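Local structure of SusD homolog (Bacteroides ovatus, 4F53) at residues N79-D82 against D83-K86; L257-D260 against A261-S264; N441-E444 against S445-Y449; D471-G474 against A475-M478; Y480-D483 against E484-N488. The protein probably binds mucin O-glycans at the cell surface as the SusD-like lipoprotein partner of an outer-membrane glycan transporter. One frame throughout, in Å; residues are numbered along the deposited sequence. Where two conformers were deposited one is given.

Contact 1: N79-D82 against D83-K86; sequences NPSD and DWKK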
loop_
_atom_site.group_PDB
_atom_site.type_symbol
_atom_site.label_atom_id
_atom_site.label_comp_id
_atom_site.label_asym_id
_atom_site.label_seq_id
_atom_site.Cartn_x
_atom_site.Cartn_y
_atom_site.Cartn_z
ATOM N N ASN A 79 0.667 15.366 12.413
ATOM C CA ASN A 79 1.689 16.202 13.042
ATOM C C ASN A 79 2.994 15.386 13.263
ATOM O O ASN A 79 3.534 15.419 14.374
ATOM C CB ASN A 79 1.152 16.810 14.382
ATOM C CG ASN A 79 0.788 15.796 15.455
ATOM O OD1 ASN A 79 0.567 14.612 15.193
ATOM N ND2 ASN A 79 0.728 16.236 16.692
ATOM N N PRO A 80 3.562 14.673 12.250
ATOM C CA PRO A 80 4.822 13.938 12.507
ATOM C C PRO A 80 5.975 14.907 12.730
ATOM O O PRO A 80 5.907 16.041 12.274
ATOM C CB PRO A 80 5.023 13.128 11.219
ATOM C CG PRO A 80 4.356 13.960 10.167
ATOM C CD PRO A 80 3.152 14.536 10.834
ATOM N N SER A 81 7.026 14.473 13.416
ATOM C CA SER A 81 8.191 15.333 13.660
ATOM C C SER A 81 8.971 15.522 12.349
ATOM O O SER A 81 8.731 14.784 11.389
ATOM C CB SER A 81 9.084 14.702 14.722
ATOM O OG SER A 81 9.573 13.457 14.241
ATOM N N ASP A 82 9.909 16.470 12.309
ATOM C CA ASP A 82 10.765 16.688 11.149
ATOM C C ASP A 82 11.545 15.396 10.797
ATOM O O ASP A 82 11.648 15.069 9.618
ATOM C CB ASP A 82 11.711 17.878 11.389
ATOM C CG ASP A 82 11.107 19.251 11.075
ATOM O OD1 ASP A 82 10.083 19.308 10.340
ATOM O OD2 ASP A 82 11.697 20.271 11.503
ATOM N N ASP A 83 11.993 14.620 11.814
ATOM C CA ASP A 83 12.701 13.344 11.621
ATOM C C ASP A 83 11.824 12.297 10.946
ATOM O O ASP A 83 12.318 11.571 10.087
ATOM C CB ASP A 83 13.233 12.781 12.955
ATOM C CG ASP A 83 14.202 13.688 13.705
ATOM O OD1 ASP A 83 14.905 14.497 13.041
ATOM O OD2 ASP A 83 14.273 13.575 14.954
ATOM N N TRP A 84 10.537 12.209 11.326
ATOM C CA TRP A 84 9.590 11.264 10.713
ATOM C C TRP A 84 9.262 11.665 9.274
ATOM O O TRP A 84 8.972 10.803 8.444
ATOM C CB TRP A 84 8.285 11.190 11.520
ATOM C CG TRP A 84 8.350 10.383 12.792
ATOM C CD1 TRP A 84 9.397 10.287 13.666
ATOM C CD2 TRP A 84 7.274 9.621 13.369
ATOM N NE1 TRP A 84 9.051 9.496 14.736
ATOM C CE2 TRP A 84 7.749 9.086 14.588
ATOM C CE3 TRP A 84 5.940 9.373 12.991
ATOM C CZ2 TRP A 84 6.947 8.297 15.418
ATOM C CZ3 TRP A 84 5.154 8.589 13.809
ATOM C CH2 TRP A 84 5.652 8.075 15.018
ATOM N N LYS A 85 9.265 12.970 8.986
ATOM C CA LYS A 85 8.958 13.479 7.652
ATOM C C LYS A 85 10.119 13.239 6.664
ATOM O O LYS A 85 9.898 13.230 5.455
ATOM C CB LYS A 85 8.592 14.963 7.721
ATOM C CG LYS A 85 7.220 15.161 8.346
ATOM C CD LYS A 85 6.675 16.551 8.159
ATOM C CE LYS A 85 7.029 17.468 9.286
ATOM N NZ LYS A 85 6.438 18.807 9.072
ATOM N N LYS A 86 11.331 12.980 7.177
ATOM C CA LYS A 86 12.505 12.740 6.338
ATOM C C LYS A 86 12.570 11.280 5.819
ATOM O O LYS A 86 12.943 11.050 4.667
ATOM C CB LYS A 86 13.769 13.092 7.140
ATOM C CG LYS A 86 15.037 13.204 6.334
ATOM C CD LYS A 86 16.162 13.801 7.171
ATOM C CE LYS A 86 17.481 13.921 6.429
ATOM N NZ LYS A 86 18.195 12.617 6.319
HETATM O O HOH W 1 4.159 18.018 11.209
#
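Pro80 and Ser81 press against Trp84 and Lys85 where the chain turns from a loop into helix 82-106, and the packing is firm where Pro80 and Trp84 are buried. There Pro80 CB meets Trp84 CB at 3.8 Å, while Pro80 CG lies 3.6 Å from Lys85 CG, the proline ring and the lysine chain crossing at about a right angle. Trp84, with CG beside its backbone N (chi1 -77°), carries its indole back past the serine, so that Ser81 OG comes within 3.2 Å of Trp84 CD1. Trp71 and Tyr49 meet the same indole edge-to-face, and Tyr75 completes the aromatic cluster. The arrangement is a helix N-cap: Ser81 OG accepts a weak bond from Trp84 N at 3.3 Å. One residue further on, Lys85 N reaches Ser81 O at 3.1 Å in the first regular turn bond. The two weak bonds to Asp82 O, from Lys85 N and Lys86 N, indicate that this opening turn is loosely wound. The outer side is slacker still. Asp82 OD1 and Lys85 NZ form a long salt bridge of 3.9 Å, and Lys85 reaches that position by bending at chi3 (-92°), with Lys85 CE within 3.5 Å of Pro80 O. A water there donates to Pro80 O and accepts a weak bond from Lys85 NZ, tying the ammonium to the loop carbonyl through solvent. Asp82 is exposed and also touches Thr482 of helix 482-487.

Contact 2: L257-D260 against A261-S264; sequences LWSD and ARIS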
loop_
_atom_site.group_PDB
_atom_site.type_symbol
_atom_site.label_atom_id
_atom_site.label_comp_id
_atom_site.label_asym_id
_atom_site.label_seq_id
_atom_site.Cartn_x
_atom_site.Cartn_y
_atom_site.Cartn_z
ATOM N N LEU A 257 5.371 -8.162 19.556
ATOM C CA LEU A 257 6.408 -7.863 20.540
ATOM C C LEU A 257 6.289 -6.466 21.177
ATOM O O LEU A 257 6.291 -6.372 22.404
ATOM C CB LEU A 257 7.809 -8.032 19.928
ATOM C CG LEU A 257 8.960 -8.220 20.925
ATOM C CD1 LEU A 257 8.845 -9.550 21.630
ATOM C CD2 LEU A 257 10.297 -8.152 20.217
ATOM N N TRP A 258 6.242 -5.393 20.372
ATOM C CA TRP A 258 6.239 -4.034 20.932
ATOM C C TRP A 258 4.857 -3.505 21.248
ATOM O O TRP A 258 4.751 -2.602 22.074
ATOM C CB TRP A 258 6.932 -3.053 19.992
ATOM C CG TRP A 258 8.307 -3.459 19.551
ATOM C CD1 TRP A 258 9.194 -4.250 20.225
ATOM C CD2 TRP A 258 9.000 -2.973 18.397
ATOM N NE1 TRP A 258 10.364 -4.363 19.512
ATOM C CE2 TRP A 258 10.281 -3.574 18.394
ATOM C CE3 TRP A 258 8.647 -2.121 17.342
ATOM C CZ2 TRP A 258 11.218 -3.328 17.385
ATOM C CZ3 TRP A 258 9.571 -1.892 16.339
ATOM C CH2 TRP A 258 10.841 -2.488 16.368
ATOM N N SER A 259 3.805 -4.017 20.572
ATOM C CA SER A 259 2.416 -3.567 20.736
ATOM C C SER A 259 2.285 -2.051 20.429
ATOM O O SER A 259 1.467 -1.354 21.030
ATOM C CB SER A 259 1.872 -3.918 22.125
ATOM O OG SER A 259 1.755 -5.321 22.277
ATOM N N ASP A 260 3.085 -1.561 19.459
ATOM C CA ASP A 260 3.050 -0.188 18.960
ATOM C C ASP A 260 1.886 -0.007 18.004
ATOM O O ASP A 260 1.474 1.139 17.754
ATOM C CB ASP A 260 4.360 0.176 18.220
ATOM C CG ASP A 260 5.510 0.616 19.098
ATOM O OD1 ASP A 260 5.259 0.989 20.263
ATOM O OD2 ASP A 260 6.660 0.602 18.613
ATOM N N ALA A 261 1.382 -1.135 17.450
ATOM C CA ALA A 261 0.300 -1.156 16.465
ATOM C C ALA A 261 -0.791 -2.174 16.815
ATOM O O ALA A 261 -0.521 -3.215 17.414
ATOM C CB ALA A 261 0.870 -1.482 15.086
ATOM N N ARG A 262 -2.028 -1.854 16.424
ATOM C CA ARG A 262 -3.181 -2.747 16.565
ATOM C C ARG A 262 -3.974 -2.691 15.268
ATOM O O ARG A 262 -3.724 -1.814 14.440
ATOM C CB ARG A 262 -4.054 -2.374 17.794
ATOM C CG ARG A 262 -3.436 -2.813 19.142
ATOM C CD ARG A 262 -3.358 -4.327 19.215
ATOM N NE ARG A 262 -2.750 -4.845 20.437
ATOM C CZ ARG A 262 -1.472 -5.200 20.552
ATOM N NH1 ARG A 262 -0.628 -5.001 19.548
ATOM N NH2 ARG A 262 -1.022 -5.726 21.682
ATOM N N ILE A 263 -4.905 -3.628 15.066
ATOM C CA ILE A 263 -5.778 -3.610 13.874
ATOM C C ILE A 263 -6.705 -2.392 14.012
ATOM O O ILE A 263 -7.130 -2.069 15.131
ATOM C CB ILE A 263 -6.566 -4.954 13.757
ATOM C CG1 ILE A 263 -5.616 -6.157 13.586
ATOM C CG2 ILE A 263 -7.657 -4.936 12.642
ATOM C CD1 ILE A 263 -4.709 -6.148 12.331
ATOM N N SER A 264 -7.008 -1.723 12.903
ATOM C CA SER A 264 -7.910 -0.568 12.885
ATOM C C SER A 264 -9.349 -0.982 13.136
ATOM O O SER A 264 -9.775 -2.107 12.811
ATOM C CB SER A 264 -7.833 0.149 11.539
ATOM O OG SER A 264 -8.408 -0.639 10.513
#
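A side-chain hydrogen bond across the bend between helix 250-257 and the short strand 261-263 joins Ser259 to Arg262. Arg262 NH2 donates to Ser259 OG over 2.9 Å, and the N-H...O angle of 143° makes the bond somewhat bent. The hydroxyl comes up at the edge of the guanidinium, 24° out of its plane, while Ser259 CB lies 3.4 Å from Arg262 NH2. Arg262 reaches backward by folding at chi2 (-65°), which turns its guanidinium toward Ser259 rather than out along the strand. This fold also lets Arg262 NH1 donate to Ala261 O at 2.8 Å, clasping the carbonyl of the residue just before it. Ser259, two residues past helix 250-257, is the first to leave helical phi/psi, with positive phi; the strand that follows pairs antiparallel with strand 62-64, forming a two-stranded ribbon in a largely helical protein. Further acceptors hold the arginine: NH1 also donates to Met255 O in the last turn of the helix, and NE to Gln319 O. With several carbonyls and one hydroxyl around it, the buried guanidinium is fixed in rotation and held by neutral oxygens. Asp260 turns its carboxylate elsewhere, to Asn66 and Gln48, and Asp260 OD1 also hydrogen-bonds to a bound glycerol, probably from the crystallisation liquor.

Contact 3: N441-E444 against S445-Y449; sequences NGME and SWTEY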
loop_
_atom_site.group_PDB
_atom_site.type_symbol
_atom_site.label_atom_id
_atom_site.label_comp_id
_atom_site.label_asym_id
_atom_site.label_seq_id
_atom_site.Cartn_x
_atom_site.Cartn_y
_atom_site.Cartn_z
ATOM N N ASN A 441 -0.883 -4.570 2.861
ATOM C CA ASN A 441 -0.251 -3.658 1.898
ATOM C C ASN A 441 -0.905 -2.275 1.921
ATOM O O ASN A 441 -1.631 -1.915 0.988
ATOM C CB ASN A 441 -0.274 -4.235 0.467
ATOM C CG ASN A 441 0.626 -3.475 -0.501
ATOM O OD1 ASN A 441 1.263 -2.453 -0.157
ATOM N ND2 ASN A 441 0.709 -3.956 -1.729
ATOM N N GLY A 442 -0.605 -1.501 2.965
ATOM C CA GLY A 442 -1.179 -0.176 3.148
ATOM C C GLY A 442 -0.756 0.859 2.141
ATOM O O GLY A 442 -1.525 1.778 1.849
HETATM N N MSE A 443 0.488 0.757 1.626
HETATM C CA MSE A 443 0.968 1.738 0.645
HETATM C C MSE A 443 0.040 1.750 -0.568
HETATM O O MSE A 443 -0.480 2.814 -0.941
HETATM C CB MSE A 443 2.435 1.467 0.233
HETATM C CG MSE A 443 3.038 2.596 -0.645
HETATM SE SE MSE A 443 2.990 4.369 0.231
HETATM C CE MSE A 443 2.220 5.445 -1.226
ATOM N N GLU A 444 -0.254 0.555 -1.098
ATOM C CA GLU A 444 -1.131 0.385 -2.257
ATOM C C GLU A 444 -2.552 0.816 -1.913
ATOM O O GLU A 444 -3.159 1.524 -2.709
ATOM C CB GLU A 444 -1.100 -1.080 -2.803
ATOM C CG GLU A 444 -1.773 -1.234 -4.164
ATOM C CD GLU A 444 -1.441 -0.245 -5.285
ATOM O OE1 GLU A 444 -0.294 0.259 -5.357
ATOM O OE2 GLU A 444 -2.343 0.016 -6.111
ATOM N N SER A 445 -3.066 0.397 -0.753
ATOM C CA SER A 445 -4.449 0.711 -0.335
ATOM C C SER A 445 -4.660 2.199 -0.018
ATOM O O SER A 445 -5.763 2.689 -0.241
ATOM C CB SER A 445 -4.885 -0.152 0.846
ATOM O OG SER A 445 -5.040 -1.461 0.331
ATOM N N TRP A 446 -3.623 2.909 0.459
ATOM C CA TRP A 446 -3.689 4.363 0.661
ATOM C C TRP A 446 -3.784 5.045 -0.738
ATOM O O TRP A 446 -4.631 5.918 -0.970
ATOM C CB TRP A 446 -2.471 4.899 1.478
ATOM C CG TRP A 446 -2.428 6.411 1.585
ATOM C CD1 TRP A 446 -3.496 7.253 1.737
ATOM C CD2 TRP A 446 -1.254 7.255 1.555
ATOM N NE1 TRP A 446 -3.065 8.562 1.811
ATOM C CE2 TRP A 446 -1.700 8.597 1.671
ATOM C CE3 TRP A 446 0.136 7.010 1.415
ATOM C CZ2 TRP A 446 -0.808 9.691 1.689
ATOM C CZ3 TRP A 446 1.015 8.093 1.421
ATOM C CH2 TRP A 446 0.545 9.413 1.551
ATOM N N THR A 447 -2.962 4.596 -1.686
ATOM C CA THR A 447 -2.985 5.146 -3.045
ATOM C C THR A 447 -4.387 4.917 -3.681
ATOM O O THR A 447 -4.934 5.814 -4.315
ATOM C CB THR A 447 -1.849 4.513 -3.868
ATOM O OG1 THR A 447 -0.595 4.858 -3.264
ATOM C CG2 THR A 447 -1.859 4.948 -5.293
ATOM N N GLU A 448 -4.964 3.740 -3.476
ATOM C CA GLU A 448 -6.257 3.393 -4.075
ATOM C C GLU A 448 -7.418 4.126 -3.402
ATOM O O GLU A 448 -8.391 4.462 -4.071
ATOM C CB GLU A 448 -6.446 1.853 -4.091
ATOM C CG GLU A 448 -5.521 1.241 -5.154
ATOM C CD GLU A 448 -5.784 1.722 -6.578
ATOM O OE1 GLU A 448 -6.701 1.154 -7.206
ATOM O OE2 GLU A 448 -5.143 2.699 -7.040
ATOM N N TYR A 449 -7.283 4.418 -2.096
ATOM C CA TYR A 449 -8.269 5.183 -1.341
ATOM C C TYR A 449 -8.322 6.628 -1.891
ATOM O O TYR A 449 -9.408 7.187 -2.138
ATOM C CB TYR A 449 -7.937 5.162 0.160
ATOM C CG TYR A 449 -8.805 6.117 0.931
ATOM C CD1 TYR A 449 -10.137 5.814 1.195
ATOM C CD2 TYR A 449 -8.338 7.387 1.283
ATOM C CE1 TYR A 449 -10.971 6.723 1.834
ATOM C CE2 TYR A 449 -9.163 8.302 1.940
ATOM C CZ TYR A 449 -10.478 7.961 2.218
ATOM O OH TYR A 449 -11.325 8.841 2.845
#
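Met443, a selenomethionine, leans along its helix against Trp446 and Thr447, one turn further on. Its CB starts away from them, with CG anti to the backbone N (chi1 -172°), and the chain then bends at chi2 and chi3. Met443 SE lies beside the indole, 5.3 Å from the centroid of the Trp446 six-membered ring and 82° off its normal, a Met-aromatic contact at the ring edge. The terminal Met443 CE completes the hook, 3.7 Å from Trp446 CE3 and 3.5 Å from Thr447 OG1. In the backbone, Thr447 N donates to Met443 O at 3.1 Å.

On another side of the helix, Glu444 and Glu448 run side by side in the same direction, with OE2 atoms 4.0 Å apart and carboxylate planes 26° apart. Arg207 forms salt bridges to both, and Arg451 and Lys434 bind Glu448, so the like charges are probably offset. At the start, Asn441 OD1 accepts a weak 3.5 Å bond from Glu444 N, and Asn441 O takes Ser445 N at 3.2 Å. This is an Asn N-cap leading into a buried alpha-helix, 442-452, near the centre of the mainly helical SusD-like fold.

Contact 4: D471-G474 against A475-M478; sequences DAEG and ARRM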
loop_
_atom_site.group_PDB
_atom_site.type_symbol
_atom_site.label_atom_id
_atom_site.label_comp_id
_atom_site.label_asym_id
_atom_site.label_seq_id
_atom_site.Cartn_x
_atom_site.Cartn_y
_atom_site.Cartn_z
ATOM N N ASP A 471 -10.866 16.493 7.062
ATOM C CA ASP A 471 -11.251 15.253 7.735
ATOM C C ASP A 471 -11.801 14.184 6.793
ATOM O O ASP A 471 -11.477 13.031 6.984
ATOM C CB ASP A 471 -12.267 15.523 8.848
ATOM C CG ASP A 471 -11.679 16.221 10.069
ATOM O OD1 ASP A 471 -10.509 15.937 10.410
ATOM O OD2 ASP A 471 -12.396 17.046 10.684
ATOM N N ALA A 472 -12.597 14.558 5.799
ATOM C CA ALA A 472 -13.171 13.640 4.813
ATOM C C ALA A 472 -12.122 13.140 3.790
ATOM O O ALA A 472 -12.191 11.994 3.359
ATOM C CB ALA A 472 -14.312 14.321 4.077
ATOM N N GLU A 473 -11.164 14.000 3.417
ATOM C CA GLU A 473 -10.105 13.707 2.449
ATOM C C GLU A 473 -8.924 12.943 3.037
ATOM O O GLU A 473 -8.334 12.119 2.347
ATOM C CB GLU A 473 -9.556 15.023 1.875
ATOM C CG GLU A 473 -10.504 15.751 0.955
ATOM C CD GLU A 473 -10.061 15.645 -0.481
ATOM O OE1 GLU A 473 -9.029 16.261 -0.838
ATOM O OE2 GLU A 473 -10.714 14.897 -1.240
ATOM N N GLY A 474 -8.527 13.295 4.258
ATOM C CA GLY A 474 -7.342 12.745 4.904
ATOM C C GLY A 474 -6.077 13.236 4.219
ATOM O O GLY A 474 -6.118 14.201 3.456
ATOM N N ALA A 475 -4.941 12.615 4.505
ATOM C CA ALA A 475 -3.665 12.990 3.878
ATOM C C ALA A 475 -3.661 12.540 2.402
ATOM O O ALA A 475 -3.968 11.396 2.089
ATOM C CB ALA A 475 -2.505 12.355 4.643
ATOM N N ARG A 476 -3.343 13.456 1.505
ATOM C CA ARG A 476 -3.335 13.233 0.062
ATOM C C ARG A 476 -1.921 13.008 -0.426
ATOM O O ARG A 476 -1.701 12.501 -1.528
ATOM C CB ARG A 476 -3.981 14.428 -0.676
ATOM C CG ARG A 476 -5.360 14.824 -0.139
ATOM C CD ARG A 476 -6.295 13.624 -0.021
ATOM N NE ARG A 476 -6.651 13.102 -1.335
ATOM C CZ ARG A 476 -7.648 12.259 -1.549
ATOM N NH1 ARG A 476 -8.345 11.772 -0.528
ATOM N NH2 ARG A 476 -7.959 11.895 -2.782
ATOM N N ARG A 477 -0.960 13.389 0.407
ATOM C CA ARG A 477 0.463 13.240 0.120
ATOM C C ARG A 477 1.253 13.603 1.380
ATOM O O ARG A 477 0.667 13.937 2.410
ATOM C CB ARG A 477 0.874 14.142 -1.086
ATOM C CG ARG A 477 0.821 15.633 -0.770
ATOM C CD ARG A 477 1.271 16.507 -1.919
ATOM N NE ARG A 477 2.713 16.465 -2.167
ATOM C CZ ARG A 477 3.609 17.296 -1.647
ATOM N NH1 ARG A 477 3.242 18.201 -0.745
ATOM N NH2 ARG A 477 4.889 17.194 -1.983
HETATM N N MSE A 478 2.579 13.535 1.281
HETATM C CA MSE A 478 3.485 13.987 2.319
HETATM C C MSE A 478 4.177 15.226 1.807
HETATM O O MSE A 478 4.474 15.291 0.606
HETATM C CB MSE A 478 4.505 12.889 2.699
HETATM C CG MSE A 478 3.872 11.719 3.444
HETATM SE SE MSE A 478 3.295 12.157 5.247
HETATM C CE MSE A 478 5.016 12.638 6.062
HETATM O O HOH W 2 -6.342 9.982 2.679
#
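The guanidinium of Arg476 has the carboxylate of Glu473 stacked over one face and the carbonyl oxygen of Glu473 at its edge. The carboxylate and guanidinium planes are only 11° apart, with Glu473 OE2 4.0 Å above the guanidinium plane of Arg476, over its centre. No N-H points at that oxygen, and the long salt bridge, also 4.0 Å from Glu473 OE2 to Arg476 NH1, rests on charge alone. The edge contact is more directional: Arg476 NH1 donates to Glu473 O at 2.9 Å, on a carbonyl lone pair and within 1° of the guanidinium plane. The bend at chi2 leaves Arg476 CD 3.5 Å from Glu473 O, and the bend at chi3 turns the guanidinium back over Glu473. Gly474, with positive phi, carries the chain round between the two residues. A water bridges the turn by donating to Glu473 O and to Ala475 O, so the glutamate carbonyl receives both a water and an arginine N-H. Beyond the loop, Asp518 forms a salt bridge with Arg476 NH2 and His514 is hydrogen-bonded to Glu473 OE1. The guanidinium is thus fixed by the in-plane bond to Glu473 O and the salt bridge to Asp518, while the stacked carboxylate probably adds electrostatic stabilisation without directing its orientation.

Contact 5: Y480-D483 against E484-N488; sequences YPTD and EYREN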
loop_
_atom_site.group_PDB
_atom_site.type_symbol
_atom_site.label_atom_id
_atom_site.label_comp_id
_atom_site.label_asym_id
_atom_site.label_seq_id
_atom_site.Cartn_x
_atom_site.Cartn_y
_atom_site.Cartn_z
ATOM N N TYR A 480 7.409 17.796 1.271
ATOM C CA TYR A 480 8.846 17.564 1.109
ATOM C C TYR A 480 9.591 17.859 2.406
ATOM O O TYR A 480 9.258 18.841 3.074
ATOM C CB TYR A 480 9.430 18.426 -0.039
ATOM C CG TYR A 480 8.870 18.088 -1.403
ATOM C CD1 TYR A 480 8.954 16.793 -1.912
ATOM C CD2 TYR A 480 8.301 19.070 -2.210
ATOM C CE1 TYR A 480 8.447 16.477 -3.168
ATOM C CE2 TYR A 480 7.791 18.764 -3.471
ATOM C CZ TYR A 480 7.854 17.460 -3.936
ATOM O OH TYR A 480 7.363 17.131 -5.170
ATOM N N PRO A 481 10.597 17.036 2.791
ATOM C CA PRO A 481 11.377 17.341 4.015
ATOM C C PRO A 481 12.005 18.748 3.954
ATOM O O PRO A 481 12.504 19.161 2.896
ATOM C CB PRO A 481 12.444 16.241 4.043
ATOM C CG PRO A 481 11.863 15.115 3.234
ATOM C CD PRO A 481 11.092 15.810 2.127
ATOM N N THR A 482 11.959 19.489 5.100
ATOM C CA THR A 482 12.474 20.856 5.245
ATOM C C THR A 482 13.962 20.943 4.841
ATOM O O THR A 482 14.383 21.956 4.289
ATOM C CB THR A 482 12.219 21.391 6.683
ATOM O OG1 THR A 482 12.828 22.673 6.835
ATOM C CG2 THR A 482 12.705 20.444 7.793
ATOM N N ASP A 483 14.745 19.877 5.105
ATOM C CA ASP A 483 16.186 19.790 4.810
ATOM C C ASP A 483 16.476 19.836 3.328
ATOM O O ASP A 483 17.566 20.261 2.939
ATOM C CB ASP A 483 16.794 18.494 5.390
ATOM C CG ASP A 483 17.158 18.533 6.867
ATOM O OD1 ASP A 483 17.498 19.629 7.369
ATOM O OD2 ASP A 483 17.162 17.449 7.511
ATOM N N GLU A 484 15.513 19.391 2.495
ATOM C CA GLU A 484 15.666 19.396 1.040
ATOM C C GLU A 484 15.554 20.822 0.506
ATOM O O GLU A 484 16.256 21.158 -0.451
ATOM C CB GLU A 484 14.690 18.425 0.350
ATOM C CG GLU A 484 15.022 16.962 0.617
ATOM C CD GLU A 484 16.490 16.583 0.509
ATOM O OE1 GLU A 484 17.090 16.827 -0.561
ATOM O OE2 GLU A 484 17.049 16.075 1.509
ATOM N N TYR A 485 14.777 21.690 1.182
ATOM C CA TYR A 485 14.696 23.114 0.844
ATOM C C TYR A 485 16.028 23.804 1.149
ATOM O O TYR A 485 16.345 24.809 0.523
ATOM C CB TYR A 485 13.597 23.798 1.661
ATOM C CG TYR A 485 12.193 23.660 1.128
ATOM C CD1 TYR A 485 11.407 22.554 1.457
ATOM C CD2 TYR A 485 11.595 24.693 0.411
ATOM C CE1 TYR A 485 10.081 22.461 1.039
ATOM C CE2 TYR A 485 10.284 24.592 -0.051
ATOM C CZ TYR A 485 9.527 23.482 0.277
ATOM O OH TYR A 485 8.222 23.430 -0.122
ATOM N N ARG A 486 16.796 23.291 2.136
ATOM C CA ARG A 486 18.060 23.921 2.502
ATOM C C ARG A 486 19.239 23.404 1.674
ATOM O O ARG A 486 20.082 24.201 1.282
ATOM C CB ARG A 486 18.331 23.778 3.998
ATOM C CG ARG A 486 17.413 24.680 4.807
ATOM C CD ARG A 486 17.673 24.615 6.289
ATOM N NE ARG A 486 16.507 24.101 7.002
ATOM C CZ ARG A 486 16.422 22.869 7.480
ATOM N NH1 ARG A 486 17.437 22.028 7.347
ATOM N NH2 ARG A 486 15.325 22.472 8.111
ATOM N N GLU A 487 19.278 22.110 1.367
ATOM C CA GLU A 487 20.352 21.498 0.580
ATOM C C GLU A 487 20.104 21.520 -0.937
ATOM O O GLU A 487 21.064 21.379 -1.696
ATOM C CB GLU A 487 20.566 20.038 1.018
ATOM C CG GLU A 487 21.039 19.897 2.452
ATOM C CD GLU A 487 21.783 18.626 2.821
ATOM O OE1 GLU A 487 21.525 17.562 2.209
ATOM O OE2 GLU A 487 22.596 18.692 3.772
ATOM N N ASN A 488 18.842 21.681 -1.394
ATOM C CA ASN A 488 18.513 21.623 -2.836
ATOM C C ASN A 488 17.353 22.587 -3.226
ATOM O O ASN A 488 16.490 22.227 -4.021
ATOM C CB ASN A 488 18.124 20.155 -3.169
ATOM C CG ASN A 488 18.168 19.768 -4.626
ATOM O OD1 ASN A 488 18.944 20.303 -5.436
ATOM N ND2 ASN A 488 17.354 18.785 -4.977
#
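Glu484 opens the second segment by donating from its N to Pro481 O at 3.0 Å, from a position 54° above the carbonyl plane. Glu484 CB sits 3.4 Å from Pro481 O, and its carboxylate is directed to Asn90 of helix 82-106. Tyr485 comes next. Tyr485 CB lies 3.3 Å from Thr482 O, and the ring, with CG beside the backbone N, reaches back so that Tyr485 CE1 meets Tyr480 CB at 4.2 Å. Pro481 O lies at the edge of this ring, in its plane, and the Tyr485 hydroxyl bonds to Asp509. Tyr480 points its own hydroxyl elsewhere, to Pro133 O. The residues form the first turn of the short helix 482-487, entered through Pro481; the bonds that follow are weak, as Tyr485 N reaches Thr482 O at 3.1 Å with an angle of only 128°. Arg486 follows on the exposed side, its chain bent at chi3 (-117°) so that the guanidinium swings back over the start of the helix. Thr482 O lies over the centre of one face of the Arg486 guanidinium, 3.8 Å above the plane. Asp483 and Arg486 pair as a salt bridge with their carboxylate and guanidinium planes nearly perpendicular, though the modelled separation is too short to be trusted in detail. Glu487 restores regular helical bonding, its N donating to Asp483 O at 3.0 Å, and its CG rests against that same carbonyl. Asn488 then leaves helical geometry, and its side-chain amide bonds to Ser147 O before helix 489-502 begins.

The contacts follow one another along the chain within a single SusD/RagB-type fold. Contact 3 lies on helix 442-452, about 4 Å from the chain centre, while contact 5 lies farthest out, its centre at about 26 Å. Contact 4, in the loop between helices 442-452 and 482-487, links them: Trp446 NE1 probably bonds to Ala475 O, and its segments adjoin those of contact 5 in sequence. Contacts 1 and 5, centres about 13 Å apart, meet where Pro481 packs on the start of helix 82-106; contact 1 also touches contact 4 through Lys85 and Met478. Contact 2 stands apart on strand 261-263. The C-terminal region thus runs from core to surface, packing against helix 82-106, from the N-terminal part of the chain.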